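Local coordinates for protein bacterial leucyl aminopeptidase (Legionella pneumophila, PDB 6ESL) that probably removes amino-terminal residues, leucine among them, from peptides as a secreted, zinc-dependent aminopeptidase of peptidase family M28, at residues V267-F270 / S274-V277; G287-A292 / M376-K381. All coordinates share one frame; numbering follows the deposited sequence.

How the contacts relate
Both contacts belong to the M28 peptidase part of the chain and are built round its eight-stranded mixed sheet. Contact 1 comes first and closes locally: helix 261-272 turns within a few residues into strand 277-282, a parallel neighbour of strand 203-209. Contact 2 opens later and reaches across more than eighty residues, bringing the loop between strands 277-282 and 297-300 against helix 373-391. Strand 277-282 thus begins at contact 1 and leads toward contact 2. The two lie on opposite sides of the chain's centre, their centres 31 Å apart and their nearest atoms about 18 Å apart, and contact 2 is the one whose loop follows zinc ligand Asp-284.

Contact 1: residues V267-F270 / S274-V277; sequences VQHF and SIPV
Phe-270 and Ile-275 meet where a helix gives way to a strand, and the pair illustrates how a helix end can be covered by the apolar residues that follow it. Ile-275 crosses the aromatic ring obliquely. Its CG1 lies beside the backbone N (chi1 -64°), and the extended chain beyond it (chi2 171°) sets CD1 over one ring face. The other branch, CG2, stands above the ring on the same side, 3.5 Å from Phe-270 CD2. Val-277 arrives at about a right angle to Phe-270 and sets its CG2 3.5 Å from the same CD2, so that both CG2 methyls touch one ring carbon from different directions. The buried ring also meets Tyr-249 and Trp-339 edge-to-face. The His-269 ring touches Ile-275 CD1 obliquely, through ND1 at 4.5 Å, and this nitrogen is buried here without a polar partner. In the backbone, Ile-275 N donates to Phe-270 O over 2.8 Å, nearly straight at 173°. Together with the bond from Ser-274 N to Gln-271 O, and with Ser-274 as the C-prime residue at positive phi, it forms a Schellman motif, ending the helix of an alpha-to-beta connection in the M28 fold.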
loop_
_atom_site.group_PDB
_atom_site.type_symbol
_atom_site.label_atom_id
_atom_site.label_comp_id
_atom_site.label_asym_id
_atom_site.label_seq_id
_atom_site.Cartn_x
_atom_site.Cartn_y
_atom_site.Cartn_z
ATOM N N VAL B 267 -18.631 -11.975 10.247
ATOM C CA VAL B 267 -18.242 -10.643 10.699
ATOM C C VAL B 267 -19.292 -10.076 11.644
ATOM O O VAL B 267 -18.972 -9.450 12.654
ATOM C CB VAL B 267 -18.052 -9.676 9.516
ATOM C CG1 VAL B 267 -17.716 -8.281 10.019
ATOM C CG2 VAL B 267 -16.967 -10.189 8.582
ATOM N N GLN B 268 -20.553 -10.306 11.297
ATOM C CA GLN B 268 -21.667 -9.847 12.074
ATOM C C GLN B 268 -21.725 -10.601 13.403
ATOM O O GLN B 268 -21.988 -9.989 14.432
ATOM C CB GLN B 268 -22.993 -10.014 11.318
ATOM C CG GLN B 268 -24.118 -9.163 11.892
ATOM C CD GLN B 268 -25.419 -9.197 11.060
ATOM O OE1 GLN B 268 -26.502 -9.445 11.573
ATOM N NE2 GLN B 268 -25.316 -8.930 9.788
ATOM N N HIS B 269 -21.489 -11.914 13.364
ATOM C CA HIS B 269 -21.415 -12.734 14.544
ATOM C C HIS B 269 -20.384 -12.168 15.535
ATOM O O HIS B 269 -20.712 -12.042 16.741
ATOM C CB HIS B 269 -21.095 -14.185 14.230
ATOM C CG HIS B 269 -21.101 -15.085 15.432
ATOM N ND1 HIS B 269 -19.997 -15.233 16.249
ATOM C CD2 HIS B 269 -22.086 -15.837 15.985
ATOM C CE1 HIS B 269 -20.296 -16.055 17.246
ATOM N NE2 HIS B 269 -21.540 -16.454 17.087
ATOM N N PHE B 270 -19.195 -11.847 15.036
ATOM C CA PHE B 270 -18.138 -11.329 15.880
ATOM C C PHE B 270 -18.480 -9.947 16.449
ATOM O O PHE B 270 -18.111 -9.645 17.585
ATOM C CB PHE B 270 -16.809 -11.193 15.114
ATOM C CG PHE B 270 -15.969 -12.475 15.080
ATOM C CD1 PHE B 270 -16.480 -13.646 14.619
ATOM C CD2 PHE B 270 -14.645 -12.444 15.428
ATOM C CE1 PHE B 270 -15.703 -14.821 14.577
ATOM C CE2 PHE B 270 -13.839 -13.600 15.329
ATOM C CZ PHE B 270 -14.362 -14.781 14.897
ATOM N N SER B 274 -19.098 -9.012 20.375
ATOM C CA SER B 274 -17.918 -8.220 20.763
ATOM C C SER B 274 -16.701 -9.138 20.874
ATOM O O SER B 274 -16.129 -9.304 21.942
ATOM C CB SER B 274 -18.134 -7.520 22.124
ATOM O OG SER B 274 -19.343 -6.786 22.185
ATOM N N ILE B 275 -16.343 -9.835 19.810
ATOM C CA ILE B 275 -15.115 -10.638 19.822
ATOM C C ILE B 275 -14.204 -9.747 19.013
ATOM O O ILE B 275 -14.452 -9.564 17.839
ATOM C CB ILE B 275 -15.290 -11.964 19.100
ATOM C CG1 ILE B 275 -16.303 -12.801 19.830
ATOM C CG2 ILE B 275 -13.932 -12.662 18.861
ATOM C CD1 ILE B 275 -16.709 -14.071 19.066
ATOM N N PRO B 276 -13.191 -9.135 19.644
ATOM C CA PRO B 276 -12.419 -8.200 18.840
ATOM C C PRO B 276 -11.422 -8.956 17.967
ATOM O O PRO B 276 -11.060 -10.106 18.262
ATOM C CB PRO B 276 -11.700 -7.322 19.888
ATOM C CG PRO B 276 -11.593 -8.230 21.100
ATOM C CD PRO B 276 -12.649 -9.313 21.011
ATOM N N VAL B 277 -11.008 -8.288 16.896
ATOM C CA VAL B 277 -10.104 -8.873 15.874
ATOM C C VAL B 277 -9.078 -7.850 15.531
ATOM O O VAL B 277 -9.400 -6.700 15.141
ATOM C CB VAL B 277 -10.835 -9.310 14.608
ATOM C CG1 VAL B 277 -9.864 -9.817 13.544
ATOM C CG2 VAL B 277 -11.838 -10.389 14.936
#

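Contact 2: residues G287-A292 / M376-K381; sequences GYRNDA and MTNFSK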
loop_
_atom_site.group_PDB
_atom_site.type_symbol
_atom_site.label_atom_id
_atom_site.label_comp_id
_atom_site.label_asym_id
_atom_site.label_seq_id
_atom_site.Cartn_x
_atom_site.Cartn_y
_atom_site.Cartn_z
ATOM N N GLY B 287 -2.979 -22.269 -5.571
ATOM C CA GLY B 287 -2.320 -23.336 -6.318
ATOM C C GLY B 287 -1.957 -23.193 -7.773
ATOM O O GLY B 287 -1.174 -23.969 -8.273
ATOM N N TYR B 288 -2.557 -22.252 -8.479
ATOM C CA TYR B 288 -2.289 -22.124 -9.899
ATOM C C TYR B 288 -1.227 -21.169 -10.128
ATOM O O TYR B 288 -1.234 -20.024 -9.569
ATOM C CB TYR B 288 -3.581 -21.721 -10.649
ATOM C CG TYR B 288 -3.347 -21.488 -12.158
ATOM C CD1 TYR B 288 -3.430 -22.555 -13.097
ATOM C CD2 TYR B 288 -3.096 -20.207 -12.632
ATOM C CE1 TYR B 288 -3.237 -22.303 -14.466
ATOM C CE2 TYR B 288 -2.904 -19.971 -13.975
ATOM C CZ TYR B 288 -2.971 -21.046 -14.863
ATOM O OH TYR B 288 -2.720 -20.759 -16.169
ATOM N N ARG B 289 -0.239 -21.568 -10.957
ATOM C CA ARG B 289 0.836 -20.709 -11.358
ATOM C C ARG B 289 0.682 -20.398 -12.810
ATOM O O ARG B 289 0.398 -21.272 -13.624
ATOM C CB ARG B 289 2.223 -21.367 -11.117
ATOM C CG ARG B 289 2.733 -21.252 -9.685
ATOM C CD ARG B 289 4.113 -21.879 -9.580
ATOM N NE ARG B 289 4.602 -21.783 -8.217
ATOM C CZ ARG B 289 5.754 -22.288 -7.818
ATOM N NH1 ARG B 289 6.540 -22.892 -8.717
ATOM N NH2 ARG B 289 6.134 -22.129 -6.556
ATOM N N ASN B 290 0.817 -19.127 -13.145
ATOM C CA ASN B 290 0.742 -18.806 -14.536
ATOM C C ASN B 290 1.863 -19.457 -15.358
ATOM O O ASN B 290 1.738 -19.736 -16.552
ATOM C CB ASN B 290 0.869 -17.296 -14.614
ATOM C CG ASN B 290 0.271 -16.808 -15.831
ATOM O OD1 ASN B 290 -0.971 -17.033 -16.014
ATOM N ND2 ASN B 290 1.094 -16.228 -16.694
ATOM N N ASP B 291 3.029 -19.521 -14.728
ATOM C CA ASP B 291 4.251 -20.135 -15.298
ATOM C C ASP B 291 4.757 -21.015 -14.154
ATOM O O ASP B 291 5.108 -20.502 -13.099
ATOM C CB ASP B 291 5.158 -18.993 -15.664
ATOM C CG ASP B 291 6.543 -19.419 -16.105
ATOM O OD1 ASP B 291 6.884 -20.630 -16.139
ATOM O OD2 ASP B 291 7.297 -18.467 -16.422
ATOM N N ALA B 292 4.851 -22.310 -14.385
ATOM C CA ALA B 292 5.265 -23.258 -13.366
ATOM C C ALA B 292 6.643 -22.868 -12.748
ATOM O O ALA B 292 6.857 -23.088 -11.595
ATOM C CB ALA B 292 5.280 -24.701 -13.933
ATOM N N MET B 376 0.933 -24.128 -3.297
ATOM C CA MET B 376 -0.018 -24.335 -2.210
ATOM C C MET B 376 0.677 -24.432 -0.895
ATOM O O MET B 376 0.211 -23.961 0.094
ATOM C CB MET B 376 -0.875 -25.571 -2.444
ATOM C CG MET B 376 -1.853 -25.426 -3.578
ATOM S SD MET B 376 -3.116 -26.684 -3.781
ATOM C CE MET B 376 -2.190 -28.057 -4.421
ATOM N N THR B 377 1.814 -25.089 -0.906
ATOM C CA THR B 377 2.658 -25.229 0.315
ATOM C C THR B 377 3.197 -23.858 0.785
ATOM O O THR B 377 3.212 -23.520 1.970
ATOM C CB THR B 377 3.822 -26.242 0.057
ATOM O OG1 THR B 377 3.260 -27.498 -0.308
ATOM C CG2 THR B 377 4.644 -26.417 1.207
ATOM N N ASN B 378 3.599 -23.031 -0.168
ATOM C CA ASN B 378 4.073 -21.679 0.132
ATOM C C ASN B 378 3.006 -20.810 0.801
ATOM O O ASN B 378 3.300 -20.079 1.751
ATOM C CB ASN B 378 4.641 -21.003 -1.148
ATOM C CG ASN B 378 6.051 -21.483 -1.508
ATOM O OD1 ASN B 378 6.568 -21.211 -2.656
ATOM N ND2 ASN B 378 6.702 -22.215 -0.579
ATOM N N PHE B 379 1.796 -20.910 0.328
ATOM C CA PHE B 379 0.677 -20.233 0.974
ATOM C C PHE B 379 0.358 -20.749 2.365
ATOM O O PHE B 379 0.150 -19.922 3.298
ATOM C CB PHE B 379 -0.572 -20.210 0.059
ATOM C CG PHE B 379 -0.444 -19.246 -1.069
ATOM C CD1 PHE B 379 -0.764 -17.895 -0.913
ATOM C CD2 PHE B 379 0.011 -19.668 -2.265
ATOM C CE1 PHE B 379 -0.690 -17.010 -2.029
ATOM C CE2 PHE B 379 0.258 -18.769 -3.339
ATOM C CZ PHE B 379 -0.100 -17.451 -3.204
ATOM N N SER B 380 0.515 -22.078 2.551
ATOM C CA SER B 380 0.320 -22.668 3.854
ATOM C C SER B 380 1.375 -22.132 4.807
ATOM O O SER B 380 1.093 -21.781 5.991
ATOM C CB SER B 380 0.307 -24.197 3.720
ATOM O OG SER B 380 -0.135 -24.781 4.913
ATOM N N LYS B 381 2.619 -22.012 4.311
ATOM C CA LYS B 381 3.698 -21.456 5.103
ATOM C C LYS B 381 3.418 -20.042 5.483
ATOM O O LYS B 381 3.737 -19.617 6.574
ATOM C CB LYS B 381 5.022 -21.522 4.331
ATOM C CG LYS B 381 5.565 -22.958 4.266
ATOM C CD LYS B 381 6.852 -23.088 3.526
ATOM C CE LYS B 381 7.127 -24.557 3.408
ATOM N NZ LYS B 381 8.440 -24.910 2.864
#
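Gly-287 and Met-376 join a loop to a helix in the alpha/beta fold of the M28 peptidases, a case in which a bare backbone carbon meets a side-chain methylene, with no side chain between the loop backbone and the methionine. The methionine comes from helix 373-391. From CB, its chain places CG anti to the carbonyl carbon (chi1 -69°), and this methylene lies 3.5 Å from Gly-287 CA and 3.9 Å from Gly-287 N. The chain runs on extended from CG to SD, then turns off at chi3 to CE. As a whole the side chain packs on Trp-134 and Leu-137 of helix 130-142 and on Ser-225 of helix 220-239. Glu-351 OE1 accepts from the backbone N of both Gly-287 and Tyr-288. Farther along, Arg-289 extends from CG to NE and holds its guanidinium near Asn-378, with the guanidinium and amide planes 35° apart. Asn-378 OD1 lies at the guanidinium edge, 4.0 Å from Arg-289 NH2, too far for a hydrogen bond, while a salt bridge links NH2 to Glu-374. NH1 bonds within the loop: Arg-289 NH1 donates to Ala-292 O over 2.9 Å, bent to 146° at the hydrogen, the oxygen lying at the guanidinium edge.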